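Local coordinates for protein 2-keto acid:ferredoxin oxidoreductase subunit alpha (Pyrococcus furiosus, PDB 1YD7) that probably forms part of a heterotetrameric enzyme that converts 2-oxoglutarate and coenzyme A to succinyl-CoA and carbon dioxide, passing the electrons to ferredoxin, at residues 24-27 with 28-31; 165-168 with 169-173. All blocks are in the same frame, centred on the assembly; numbering follows the deposited sequence.

How the contacts relate
Contact 1 (24-27 with 28-31) is the first turns of helix 25-36, and contact 2 (165-168 with 169-173) is the middle of helix 160-177, far later in the chain. Their centres are 13 Å apart, and the two helices pack directly: Ile29 O comes to 3.5 Å from Thr167 CG2, and Ile29 also touches Ala163. Helix 25-36 leads into strand 40-43 of the six-stranded parallel sheet, while helix 160-177 connects edge strand 153-155 to its neighbour 180-185, at the far end of the strand order from 40-43. Pieces distant in sequence thus join in one alpha/beta layer of what is, by family, a thiamine diphosphate-binding type of domain.

Contact 1: 24-27 with 28-31; sequences QGDE and AIAR
Glu27 and Arg31 form an i to i+4 salt bridge on the first turns of helix 25-36, whose N-cap position is held by Gln24. The two chains slant across one another with carboxylate and guanidinium planes 84° apart, so the groups do not lie flat together. Arg31 instead presents its edge: NE gives a nearly straight bond of 2.8 Å to Glu27 OE2, on the anti lone pair, and NH2 adds a longer one of 3.3 Å to that same oxygen. Glu27 leaves the helix with CG anti to its backbone N (chi1 178°) and then bends at chi2, which swings the carboxylate over to the arginine. Tyr59 OH also bonds OE2, and Asp21 pairs with Arg31 NH1, so both charges have second partners. Acid and base of this length suit positions one turn apart.

Away from this pair, the buried residues are small or apolar, apart from Asp26, whose carboxylate accepts from Glu51 N. Ala28 is small enough for helix 160-177 to approach at Val160 and Phe164, as Ala30 is for helix 52-59 at Ala55 and Met56, and Ile29, larger and apolar, packs on Ile52. Gly25, buried, has no side chain to accommodate, and its O accepts from Ile29 N at 3.0 Å. Along the Arg31 side chain, the aliphatic part stays near the helix backbone, with CG 3.2 Å from Glu27 O.

Contact 2: 165-168 with 169-173; sequences DFTI and RAFNL
Phe166 and Arg169 run side by side in the same direction, and Arg169 NH1 comes to 3.3 Å from Phe166 CE1. Ring and guanidinium planes are 57° apart, so the groups are not stacked; bends at chi2 and chi3 bring the guanidinium of the exposed Arg169 to the ring. On the next residue, Thr167 CG2 meets the edge of the Phe171 ring in its plane, 4.0 Å from CE1. Ile168 and Asn172 run alongside each other, with CG2 3.9 Å from ND2.

Behind these pairs, i to i+4 backbone bonds fix the spacing, such as Asn172 N to Ile168 O at 3.0 Å. Thr167 OG1 bonds Ala163 O, satisfying the hydroxyl, and with chi1 at -69° CG2 is anti to the backbone N and lies beside Phe171. Without the ring of Phe171, as with an alanine here, the Thr167 methyl would probably lose its aromatic neighbour and a gap would open beside Ala33 and Cys38. The amide of Asn172 reaches Glu205 O and Ile207 N, tying the later chain to the helix.

Within this beta-alpha-beta unit, Phe166 and Ala170 face strand 180-185, Arg169 touches Leu155 of strand 153-155, and Thr167, Ile168 and Phe171 pack on helix 25-36.

Contact 1: 24-27 with 28-31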
# COMPACT_ATOMS: atom_id res chain seq x y z
N GLN A 24 -6.27 -1.20 -13.46
CA GLN A 24 -7.15 -0.49 -12.55
C GLN A 24 -6.36 0.08 -11.37
O GLN A 24 -5.19 -0.26 -11.19
CB GLN A 24 -8.27 -1.41 -12.07
CG GLN A 24 -9.28 -1.75 -13.19
CD GLN A 24 -10.35 -2.68 -12.72
OE1 GLN A 24 -10.09 -3.82 -12.40
NE2 GLN A 24 -11.58 -2.19 -12.67
N GLY A 25 -7.02 0.96 -10.61
CA GLY A 25 -6.40 1.71 -9.54
C GLY A 25 -5.81 0.81 -8.46
O GLY A 25 -4.69 1.06 -8.00
N ASP A 26 -6.54 -0.23 -8.06
CA ASP A 26 -6.07 -1.19 -7.06
C ASP A 26 -4.80 -1.94 -7.47
O ASP A 26 -3.90 -2.16 -6.65
CB ASP A 26 -7.17 -2.19 -6.71
CG ASP A 26 -8.22 -1.59 -5.83
OD1 ASP A 26 -7.89 -0.62 -5.11
OD2 ASP A 26 -9.38 -2.08 -5.86
N GLU A 27 -4.76 -2.31 -8.75
CA GLU A 27 -3.62 -2.99 -9.36
C GLU A 27 -2.43 -2.08 -9.44
O GLU A 27 -1.30 -2.54 -9.34
CB GLU A 27 -3.99 -3.46 -10.77
CG GLU A 27 -2.86 -4.16 -11.55
CD GLU A 27 -2.49 -5.56 -11.02
OE1 GLU A 27 -3.28 -6.17 -10.25
OE2 GLU A 27 -1.43 -6.06 -11.43
N ALA A 28 -2.67 -0.80 -9.66
CA ALA A 28 -1.62 0.20 -9.64
C ALA A 28 -1.02 0.34 -8.23
O ALA A 28 0.19 0.40 -8.09
CB ALA A 28 -2.15 1.54 -10.12
N ILE A 29 -1.88 0.42 -7.22
CA ILE A 29 -1.45 0.40 -5.81
C ILE A 29 -0.55 -0.81 -5.50
O ILE A 29 0.59 -0.64 -5.07
CB ILE A 29 -2.67 0.47 -4.85
CG1 ILE A 29 -3.41 1.79 -5.04
CG2 ILE A 29 -2.24 0.30 -3.42
CD1 ILE A 29 -4.68 1.93 -4.18
N ALA A 30 -1.02 -2.01 -5.80
CA ALA A 30 -0.24 -3.23 -5.59
C ALA A 30 1.12 -3.27 -6.31
O ALA A 30 2.14 -3.64 -5.72
CB ALA A 30 -1.08 -4.45 -6.01
N ARG A 31 1.13 -2.93 -7.59
CA ARG A 31 2.37 -2.89 -8.34
C ARG A 31 3.37 -1.88 -7.79
O ARG A 31 4.57 -2.15 -7.73
CB ARG A 31 2.11 -2.59 -9.81
CG ARG A 31 1.41 -3.69 -10.51
CD ARG A 31 1.44 -3.51 -12.05
NE ARG A 31 0.51 -4.44 -12.70
CZ ARG A 31 0.50 -4.73 -14.01
NH1 ARG A 31 1.40 -4.23 -14.84
NH2 ARG A 31 -0.41 -5.57 -14.48

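Contact 2: 165-168 with 169-173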
# COMPACT_ATOMS: atom_id res chain seq x y z
N ASP A 165 1.68 6.61 -8.50
CA ASP A 165 2.71 7.54 -8.08
C ASP A 165 2.60 7.90 -6.59
O ASP A 165 3.60 8.06 -5.93
CB ASP A 165 2.65 8.86 -8.87
CG ASP A 165 3.00 8.70 -10.35
OD1 ASP A 165 3.84 7.87 -10.73
OD2 ASP A 165 2.42 9.47 -11.15
N PHE A 166 1.38 8.07 -6.09
CA PHE A 166 1.16 8.39 -4.72
C PHE A 166 1.49 7.20 -3.81
O PHE A 166 1.84 7.40 -2.63
CB PHE A 166 -0.28 8.84 -4.46
CG PHE A 166 -0.64 10.22 -5.02
CD1 PHE A 166 0.09 10.83 -6.03
CD2 PHE A 166 -1.75 10.87 -4.55
CE1 PHE A 166 -0.30 12.07 -6.54
CE2 PHE A 166 -2.13 12.11 -5.06
CZ PHE A 166 -1.40 12.70 -6.05
N THR A 167 1.35 5.97 -4.32
CA THR A 167 1.69 4.78 -3.53
C THR A 167 3.23 4.74 -3.32
O THR A 167 3.69 4.55 -2.19
CB THR A 167 1.11 3.47 -4.13
OG1 THR A 167 -0.32 3.49 -3.98
CG2 THR A 167 1.65 2.24 -3.40
N ILE A 168 4.00 4.95 -4.38
CA ILE A 168 5.44 5.05 -4.27
C ILE A 168 5.86 6.20 -3.35
O ILE A 168 6.76 6.03 -2.50
CB ILE A 168 6.10 5.17 -5.65
CG1 ILE A 168 6.05 3.81 -6.35
CG2 ILE A 168 7.56 5.62 -5.52
CD1 ILE A 168 6.34 3.89 -7.78
N ARG A 169 5.22 7.35 -3.51
CA ARG A 169 5.51 8.49 -2.67
C ARG A 169 5.19 8.18 -1.21
O ARG A 169 5.92 8.63 -0.33
CB ARG A 169 4.81 9.75 -3.18
CG ARG A 169 5.05 11.00 -2.34
CD ARG A 169 5.10 12.30 -3.18
NE ARG A 169 3.96 12.47 -4.08
CZ ARG A 169 4.02 12.48 -5.43
NH1 ARG A 169 2.90 12.65 -6.11
NH2 ARG A 169 5.16 12.29 -6.10
N ALA A 170 4.12 7.42 -0.94
CA ALA A 170 3.73 7.12 0.43
C ALA A 170 4.78 6.25 1.14
O ALA A 170 5.04 6.46 2.30
CB ALA A 170 2.39 6.45 0.49
N PHE A 171 5.35 5.26 0.44
CA PHE A 171 6.42 4.46 1.01
C PHE A 171 7.64 5.35 1.24
O PHE A 171 8.22 5.32 2.33
CB PHE A 171 6.76 3.24 0.14
CG PHE A 171 5.81 2.10 0.32
CD1 PHE A 171 4.77 1.88 -0.59
CD2 PHE A 171 5.92 1.27 1.41
CE1 PHE A 171 3.85 0.88 -0.39
CE2 PHE A 171 5.02 0.24 1.60
CZ PHE A 171 3.98 0.04 0.69
N ASN A 172 8.01 6.16 0.25
CA ASN A 172 9.15 7.07 0.40
C ASN A 172 8.99 8.01 1.57
O ASN A 172 9.95 8.20 2.29
CB ASN A 172 9.47 7.86 -0.86
CG ASN A 172 10.07 7.01 -1.90
OD1 ASN A 172 10.49 5.91 -1.58
ND2 ASN A 172 10.12 7.48 -3.16
N LEU A 173 7.79 8.54 1.80
CA LEU A 173 7.56 9.44 2.94
C LEU A 173 7.61 8.72 4.28
O LEU A 173 8.05 9.30 5.26
CB LEU A 173 6.22 10.22 2.84
CG LEU A 173 6.09 11.18 1.64
CD1 LEU A 173 4.63 11.61 1.41
CD2 LEU A 173 7.01 12.41 1.77